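FACT-Spt16 (Cicer arietinum, PDB 5CE6) probably acts as a histone chaperone subunit of the FACT complex, its N-terminal domain being linked to binding of histones H3-H4. Local coordinates at residues A[205-217]-A[302-315]. Numbering follows the deposited sequence.
Sequences YIKRAAYLTGSVM and VGARYKSYCSNIAR. With ACT (acetate ion), chain B.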
ATOM      1  N   TYR A 205      11.869   6.624   5.390  1.00 14.03           N
ATOM      2  CA  TYR A 205      10.734   6.156   6.197  1.00 10.83           C
ATOM      3  C   TYR A 205      10.305   4.738   5.819  1.00 13.71           C
ATOM      4  O   TYR A 205       9.988   3.938   6.695  1.00 12.33           O
ATOM      5  CB  TYR A 205       9.552   7.130   6.111  1.00 10.70           C
ATOM      6  CG  TYR A 205       9.919   8.535   6.572  1.00 11.51           C
ATOM      7  CD1 TYR A 205      10.988   8.749   7.447  1.00 14.27           C
ATOM      8  CD2 TYR A 205       9.204   9.639   6.132  1.00 14.71           C
ATOM      9  CE1 TYR A 205      11.329  10.020   7.867  1.00 17.01           C
ATOM     10  CE2 TYR A 205       9.550  10.929   6.554  1.00 13.35           C
ATOM     11  CZ  TYR A 205      10.608  11.102   7.422  1.00 15.13           C
ATOM     12  OH  TYR A 205      10.970  12.369   7.840  1.00 17.37           O
ATOM     13  N   ILE A 206      10.307   4.426   4.525  1.00 10.18           N
ATOM     14  CA  ILE A 206       9.977   3.070   4.077  1.00  9.06           C
ATOM     15  C   ILE A 206      11.022   2.063   4.571  1.00  9.33           C
ATOM     16  O   ILE A 206      10.674   0.960   5.003  1.00 12.12           O
ATOM     17  CB  ILE A 206       9.839   3.016   2.535  1.00 11.66           C
ATOM     18  CG1 ILE A 206       8.639   3.869   2.095  1.00 13.74           C
ATOM     19  CG2 ILE A 206       9.707   1.564   2.038  1.00 13.46           C
ATOM     20  CD1 ILE A 206       8.518   4.090   0.587  1.00 15.87           C
ATOM     21  N   LYS A 207      12.298   2.426   4.507  1.00 10.89           N
ATOM     22  CA  LYS A 207      13.343   1.543   5.023  1.00 11.26           C
ATOM     23  C   LYS A 207      13.196   1.328   6.526  1.00 15.53           C
ATOM     24  O   LYS A 207      13.393   0.211   7.004  1.00 15.65           O
ATOM     25  CB  LYS A 207      14.735   2.105   4.724  1.00 13.83           C
ATOM     26  CG  LYS A 207      15.101   2.093   3.258  1.00 18.06           C
ATOM     27  CD  LYS A 207      16.474   2.741   3.066  1.00 26.36           C
ATOM     28  CE  LYS A 207      17.051   2.485   1.687  1.00 35.55           C
ATOM     29  NZ  LYS A 207      18.417   3.094   1.560  1.00 34.91           N
ATOM     30  N   ARG A 208      12.873   2.392   7.267  1.00 13.40           N
ATOM     31  CA  ARG A 208      12.629   2.259   8.708  1.00 13.71           C
ATOM     32  C   ARG A 208      11.476   1.282   8.942  1.00 12.50           C
ATOM     33  O   ARG A 208      11.578   0.387   9.770  1.00 14.11           O
ATOM     34  CB  ARG A 208      12.299   3.612   9.359  1.00 12.06           C
ATOM     35  CG  ARG A 208      13.403   4.672   9.212  1.00 13.97           C
ATOM     36  CD  ARG A 208      14.604   4.413  10.118  1.00 21.80           C
ATOM     37  NE  ARG A 208      15.665   5.410   9.919  1.00 22.57           N
ATOM     38  CZ  ARG A 208      16.774   5.188   9.220  1.00 27.59           C
ATOM     39  NH1 ARG A 208      16.974   4.005   8.653  1.00 28.79           N
ATOM     40  NH2 ARG A 208      17.682   6.153   9.074  1.00 21.82           N
ATOM     41  N   ALA A 209      10.387   1.471   8.202  1.00 11.79           N
ATOM     42  CA  ALA A 209       9.215   0.606   8.301  1.00 10.93           C
ATOM     43  C   ALA A 209       9.597  -0.832   7.977  1.00 15.70           C
ATOM     44  O   ALA A 209       9.251  -1.754   8.719  1.00 12.15           O
ATOM     45  CB  ALA A 209       8.125   1.085   7.366  1.00  9.77           C
ATOM     46  N   ALA A 210      10.314  -1.014   6.871  1.00 12.02           N
ATOM     47  CA  ALA A 210      10.726  -2.348   6.434  1.00 12.35           C
ATOM     48  C   ALA A 210      11.684  -3.027   7.403  1.00 15.22           C
ATOM     49  O   ALA A 210      11.647  -4.251   7.556  1.00 11.97           O
ATOM     50  CB  ALA A 210      11.339  -2.287   5.040  1.00 10.20           C
ATOM     51  N   TYR A 211      12.570  -2.250   8.023  1.00 15.14           N
ATOM     52  CA  TYR A 211      13.460  -2.797   9.044  1.00 17.74           C
ATOM     53  C   TYR A 211      12.660  -3.392  10.201  1.00 16.14           C
ATOM     54  O   TYR A 211      12.939  -4.505  10.657  1.00 13.89           O
ATOM     55  CB  TYR A 211      14.426  -1.729   9.568  1.00 19.88           C
ATOM     56  CG  TYR A 211      15.517  -2.296  10.452  1.00 29.14           C
ATOM     57  CD1 TYR A 211      16.684  -2.810   9.898  1.00 42.58           C
ATOM     58  CD2 TYR A 211      15.375  -2.334  11.836  1.00 36.79           C
ATOM     59  CE1 TYR A 211      17.686  -3.338  10.696  1.00 50.44           C
ATOM     60  CE2 TYR A 211      16.370  -2.862  12.645  1.00 43.84           C
ATOM     61  CZ  TYR A 211      17.522  -3.364  12.067  1.00 52.35           C
ATOM     62  OH  TYR A 211      18.517  -3.889  12.860  1.00 58.56           O
ATOM     63  N   LEU A 212      11.660  -2.654  10.674  1.00 16.81           N
ATOM     64  CA  LEU A 212      10.794  -3.145  11.744  1.00 15.51           C
ATOM     65  C   LEU A 212      10.019  -4.375  11.287  1.00 12.64           C
ATOM     66  O   LEU A 212       9.948  -5.378  12.003  1.00 17.61           O
ATOM     67  CB  LEU A 212       9.824  -2.050  12.187  1.00 12.46           C
ATOM     68  CG  LEU A 212       8.735  -2.474  13.175  1.00 19.05           C
ATOM     69  CD1 LEU A 212       9.365  -3.051  14.424  1.00 16.25           C
ATOM     70  CD2 LEU A 212       7.869  -1.281  13.526  1.00 17.91           C
ATOM     71  N   THR A 213       9.441  -4.290  10.092  1.00 10.81           N
ATOM     72  CA  THR A 213       8.703  -5.413   9.507  1.00 11.42           C
ATOM     73  C   THR A 213       9.550  -6.683   9.483  1.00 12.86           C
ATOM     74  O   THR A 213       9.114  -7.762   9.919  1.00 14.08           O
ATOM     75  CB  THR A 213       8.251  -5.062   8.084  1.00 11.16           C
ATOM     76  OG1 THR A 213       7.273  -4.013   8.150  1.00 12.80           O
ATOM     77  CG2 THR A 213       7.641  -6.267   7.373  1.00  9.50           C
ATOM     78  N   GLY A 214      10.771  -6.553   8.979  1.00  9.95           N
ATOM     79  CA  GLY A 214      11.675  -7.684   8.913  1.00 10.92           C
ATOM     80  C   GLY A 214      12.092  -8.173  10.286  1.00 13.77           C
ATOM     81  O   GLY A 214      12.203  -9.388  10.516  1.00 13.56           O
ATOM     82  N   SER A 215      12.320  -7.233  11.200  1.00 14.47           N
ATOM     83  CA  SER A 215      12.732  -7.572  12.558  1.00 16.78           C
ATOM     84  C   SER A 215      11.639  -8.355  13.276  1.00 15.25           C
ATOM     85  O   SER A 215      11.922  -9.293  14.028  1.00 20.62           O
ATOM     86  CB  SER A 215      13.064  -6.315  13.362  1.00 28.15           C
ATOM     87  OG  SER A 215      14.051  -5.544  12.715  1.00 41.16           O
ATOM     88  N   VAL A 216      10.396  -7.946  13.055  1.00 13.97           N
ATOM     89  CA  VAL A 216       9.252  -8.641  13.622  1.00 13.09           C
ATOM     90  C   VAL A 216       9.154 -10.074  13.084  1.00 19.00           C
ATOM     91  O   VAL A 216       8.948 -11.017  13.848  1.00 17.22           O
ATOM     92  CB  VAL A 216       7.947  -7.856  13.373  1.00 13.63           C
ATOM     93  CG1 VAL A 216       6.725  -8.704  13.686  1.00 15.69           C
ATOM     94  CG2 VAL A 216       7.948  -6.580  14.198  1.00 18.44           C
ATOM     95  N   MET A 217       9.326 -10.245  11.777  1.00 15.00           N
ATOM     96  CA  MET A 217       9.278 -11.589  11.195  1.00 12.11           C
ATOM     97  C   MET A 217      10.401 -12.456  11.744  1.00 17.19           C
ATOM     98  O   MET A 217      10.181 -13.592  12.171  1.00 14.36           O
ATOM     99  CB  MET A 217       9.371 -11.536   9.665  1.00 10.20           C
ATOM    100  CG  MET A 217       9.396 -12.918   9.011  1.00 11.93           C
ATOM    101  SD  MET A 217       7.823 -13.782   9.167  1.00 13.09           S
ATOM    102  CE  MET A 217       6.867 -12.959   7.913  1.00 11.62           C
ATOM    103  N   VAL A 302       3.210  -9.883   7.199  1.00  7.87           N
ATOM    104  CA  VAL A 302       3.124  -8.798   8.171  1.00  8.10           C
ATOM    105  C   VAL A 302       3.661  -7.512   7.565  1.00  9.95           C
ATOM    106  O   VAL A 302       4.589  -7.532   6.761  1.00  9.60           O
ATOM    107  CB  VAL A 302       3.874  -9.171   9.480  1.00 18.47           C
ATOM    108  CG1 VAL A 302       5.302  -9.526   9.195  1.00 29.34           C
ATOM    109  CG2 VAL A 302       3.817  -8.051  10.477  1.00 26.29           C
ATOM    110  N   GLY A 303       3.070  -6.383   7.931  1.00 11.25           N
ATOM    111  CA  GLY A 303       3.615  -5.124   7.458  1.00  7.71           C
ATOM    112  C   GLY A 303       3.488  -4.040   8.502  1.00 10.25           C
ATOM    113  O   GLY A 303       2.411  -3.850   9.080  1.00 11.85           O
ATOM    114  N   ALA A 304       4.593  -3.340   8.744  1.00  8.89           N
ATOM    115  CA  ALA A 304       4.614  -2.192   9.644  1.00 10.19           C
ATOM    116  C   ALA A 304       4.619  -0.905   8.835  1.00  9.82           C
ATOM    117  O   ALA A 304       5.085  -0.870   7.688  1.00 11.22           O
ATOM    118  CB  ALA A 304       5.822  -2.233  10.561  1.00 11.00           C
ATOM    119  N   ARG A 305       4.102   0.151   9.448  1.00 10.76           N
ATOM    120  CA  ARG A 305       3.999   1.446   8.804  1.00 13.30           C
ATOM    121  C   ARG A 305       4.778   2.447   9.650  1.00 13.33           C
ATOM    122  O   ARG A 305       4.709   2.421  10.883  1.00 16.43           O
ATOM    123  CB  ARG A 305       2.520   1.851   8.731  1.00 15.29           C
ATOM    124  CG  ARG A 305       2.170   2.826   7.617  1.00 15.52           C
ATOM    125  CD  ARG A 305       0.665   3.112   7.605  1.00 15.65           C
ATOM    126  NE  ARG A 305       0.287   4.033   6.532  1.00 16.16           N
ATOM    127  CZ  ARG A 305      -0.929   4.553   6.388  1.00 22.45           C
ATOM    128  NH1 ARG A 305      -1.892   4.244   7.247  1.00 20.26           N
ATOM    129  NH2 ARG A 305      -1.183   5.381   5.385  1.00 15.87           N
ATOM    130  N   TYR A 306       5.539   3.320   9.000  1.00 11.26           N
ATOM    131  CA  TYR A 306       6.342   4.281   9.737  1.00 10.40           C
ATOM    132  C   TYR A 306       6.143   5.681   9.177  1.00 13.24           C
ATOM    133  O   TYR A 306       6.391   5.920   7.999  1.00 12.40           O
ATOM    134  CB  TYR A 306       7.827   3.904   9.700  1.00 10.65           C
ATOM    135  CG  TYR A 306       8.690   4.794  10.576  1.00 14.63           C
ATOM    136  CD1 TYR A 306       8.690   4.651  11.960  1.00 18.46           C
ATOM    137  CD2 TYR A 306       9.511   5.770  10.020  1.00 16.54           C
ATOM    138  CE1 TYR A 306       9.485   5.457  12.768  1.00 24.17           C
ATOM    139  CE2 TYR A 306      10.307   6.576  10.817  1.00 18.66           C
ATOM    140  CZ  TYR A 306      10.291   6.415  12.187  1.00 21.88           C
ATOM    141  OH  TYR A 306      11.074   7.225  12.987  1.00 22.56           O
ATOM    142  N   LYS A 307       5.699   6.600  10.029  1.00 14.44           N
ATOM    143  CA  LYS A 307       5.328   7.947   9.596  1.00 17.45           C
ATOM    144  C   LYS A 307       4.433   7.912   8.357  1.00 12.95           C
ATOM    145  O   LYS A 307       4.592   8.719   7.432  1.00 15.51           O
ATOM    146  CB  LYS A 307       6.566   8.829   9.387  1.00 16.85           C
ATOM    147  CG  LYS A 307       7.355   9.082  10.673  1.00 16.68           C
ATOM    148  CD  LYS A 307       8.615   9.898  10.426  1.00 20.25           C
ATOM    149  CE  LYS A 307       8.293  11.301   9.958  1.00 26.97           C
ATOM    150  NZ  LYS A 307       7.550  12.069  11.001  1.00 31.88           N
ATOM    151  N   SER A 308       3.483   6.975   8.375  1.00 11.49           N
ATOM    152  CA  SER A 308       2.505   6.741   7.302  1.00  9.58           C
ATOM    153  C   SER A 308       3.007   5.957   6.095  1.00 11.73           C
ATOM    154  O   SER A 308       2.220   5.670   5.204  1.00 11.66           O
ATOM    155  CB  SER A 308       1.801   8.026   6.841  1.00 22.28           C
ATOM    156  OG  SER A 308       1.112   8.627   7.922  1.00 18.56           O
ATOM    157  N   TYR A 309       4.296   5.606   6.069  1.00 12.20           N
ATOM    158  CA  TYR A 309       4.860   4.857   4.939  1.00 11.60           C
ATOM    159  C   TYR A 309       4.857   3.366   5.206  1.00  8.19           C
ATOM    160  O   TYR A 309       5.391   2.914   6.219  1.00  9.52           O
ATOM    161  CB  TYR A 309       6.272   5.361   4.579  1.00 13.00           C
ATOM    162  CG  TYR A 309       6.173   6.703   3.908  1.00  9.92           C
ATOM    163  CD1 TYR A 309       6.060   7.869   4.665  1.00 12.83           C
ATOM    164  CD2 TYR A 309       6.095   6.803   2.521  1.00 10.66           C
ATOM    165  CE1 TYR A 309       5.909   9.102   4.063  1.00 13.67           C
ATOM    166  CE2 TYR A 309       5.944   8.045   1.904  1.00 12.28           C
ATOM    167  CZ  TYR A 309       5.845   9.179   2.682  1.00 15.73           C
ATOM    168  OH  TYR A 309       5.693  10.408   2.080  1.00 12.88           O
ATOM    169  N   CYS A 310       4.258   2.618   4.285  1.00  8.42           N
ATOM    170  CA  CYS A 310       4.024   1.192   4.466  1.00  7.54           C
ATOM    171  C   CYS A 310       5.213   0.353   4.017  1.00 10.88           C
ATOM    172  O   CYS A 310       6.075   0.803   3.257  1.00 11.28           O
ATOM    173  CB  CYS A 310       2.800   0.736   3.655  1.00  9.10           C
ATOM    174  SG  CYS A 310       1.241   1.497   4.153  1.00 13.91           S
ATOM    175  N   SER A 311       5.226  -0.890   4.486  1.00  8.89           N
ATOM    176  CA  SER A 311       6.206  -1.888   4.070  1.00  7.25           C
ATOM    177  C   SER A 311       5.520  -3.224   4.193  1.00 11.63           C
ATOM    178  O   SER A 311       4.445  -3.321   4.791  1.00 10.12           O
ATOM    179  CB  SER A 311       7.466  -1.842   4.944  1.00  9.55           C
ATOM    180  OG  SER A 311       7.158  -2.169   6.297  1.00 12.40           O
ATOM    181  N   ASN A 312       6.130  -4.266   3.644  1.00  8.75           N
ATOM    182  CA  ASN A 312       5.489  -5.567   3.688  1.00  6.89           C
ATOM    183  C   ASN A 312       6.506  -6.689   3.621  1.00  9.07           C
ATOM    184  O   ASN A 312       7.546  -6.548   2.973  1.00  9.65           O
ATOM    185  CB  ASN A 312       4.543  -5.738   2.509  1.00  6.98           C
ATOM    186  CG  ASN A 312       3.656  -6.946   2.677  1.00  9.68           C
ATOM    187  OD1 ASN A 312       2.981  -7.083   3.699  1.00  9.62           O
ATOM    188  ND2 ASN A 312       3.670  -7.842   1.701  1.00  8.36           N
ATOM    189  N   ILE A 313       6.199  -7.808   4.274  1.00  7.93           N
ATOM    190  CA  ILE A 313       6.994  -9.019   4.082  1.00  7.38           C
ATOM    191  C   ILE A 313       6.049 -10.194   4.203  1.00  9.53           C
ATOM    192  O   ILE A 313       5.016 -10.101   4.857  1.00  9.84           O
ATOM    193  CB  ILE A 313       8.139  -9.122   5.128  1.00  8.36           C
ATOM    194  CG1 ILE A 313       9.219 -10.116   4.679  1.00 11.64           C
ATOM    195  CG2 ILE A 313       7.598  -9.551   6.491  1.00 14.50           C
ATOM    196  CD1 ILE A 313      10.324 -10.289   5.730  1.00  9.55           C
ATOM    197  N   ALA A 314       6.361 -11.292   3.529  1.00  9.18           N
ATOM    198  CA  ALA A 314       5.577 -12.508   3.681  1.00  7.58           C
ATOM    199  C   ALA A 314       6.530 -13.668   3.512  1.00  8.28           C
ATOM    200  O   ALA A 314       7.406 -13.632   2.643  1.00 10.98           O
ATOM    201  CB  ALA A 314       4.453 -12.591   2.647  1.00  7.33           C
ATOM    202  N   ARG A 315       6.364 -14.680   4.362  1.00  8.81           N
ATOM    203  CA  ARG A 315       7.195 -15.887   4.301  1.00  9.67           C
ATOM    204  C   ARG A 315       6.315 -17.102   4.442  1.00 12.16           C
ATOM    205  O   ARG A 315       5.251 -17.037   5.046  1.00 10.13           O
ATOM    206  CB  ARG A 315       8.231 -15.875   5.427  1.00  9.87           C
ATOM    207  CG  ARG A 315       9.295 -14.775   5.306  1.00  9.19           C
ATOM    208  CD  ARG A 315      10.254 -15.062   4.149  1.00 11.49           C
ATOM    209  NE  ARG A 315      11.305 -14.037   4.038  1.00 12.48           N
ATOM    210  CZ  ARG A 315      11.232 -12.971   3.243  1.00  8.94           C
ATOM    211  NH1 ARG A 315      10.159 -12.766   2.485  1.00 10.57           N
ATOM    212  NH2 ARG A 315      12.243 -12.110   3.195  1.00  9.70           N
TER
HETATM  213  C   ACT B 501      -4.430   6.007   3.901  1.00 22.72           C
HETATM  214  O   ACT B 501      -5.663   5.847   3.783  1.00 20.34           O
HETATM  215  OXT ACT B 501      -3.961   5.858   5.054  1.00 18.05           O
HETATM  216  CH3 ACT B 501      -3.572   6.363   2.724  1.00 17.28           C
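Y205 lies at the hairpin end of the contact, with K307 across one face of its ring. K307 CD sits 3.8 Å from the centroid of the Y205 ring, 14° off the normal, a CH-pi contact. The lysine folds over the ring because its chain bends twice near its end. Y309 meets the same ring at its edge, the two planes 49° apart. The hydroxyls of Y205 and Y309 bond to E201 and E202. Replacing Y205 by an alanine would probably leave the K307 chain without its aromatic platform, open a gap beside Y309 and lose the bond to E201. One turn on, R208 CB lies over a face of the Y306 ring, 4.0 Å from the centroid. I206 CG1 packs on Y309 CB at 3.7 Å.

T213 OG1 joins helix to hairpin. T213 OG1 accepts the N-H of A304, 2.8 Å from N, at 157°. T213 OG1 is also 2.6 Å from S311 OG. S311 OG in turn donates to A304 O at 2.8 Å. T213 CG2, anti to the backbone N, presses on I313 CG2 at a tight 3.4 Å. The bent M217 chain brings CE against I313 CG2 and R315 CG.

The segments join helix 200-230 to the hairpin of strands 296-306 and 309-319 in the M24 metallopeptidase-like fold. Two buried hydroxyls thus serve the A304 backbone inside a largely apolar interface, and the T213 proton may go to S311 OG or to A209 O.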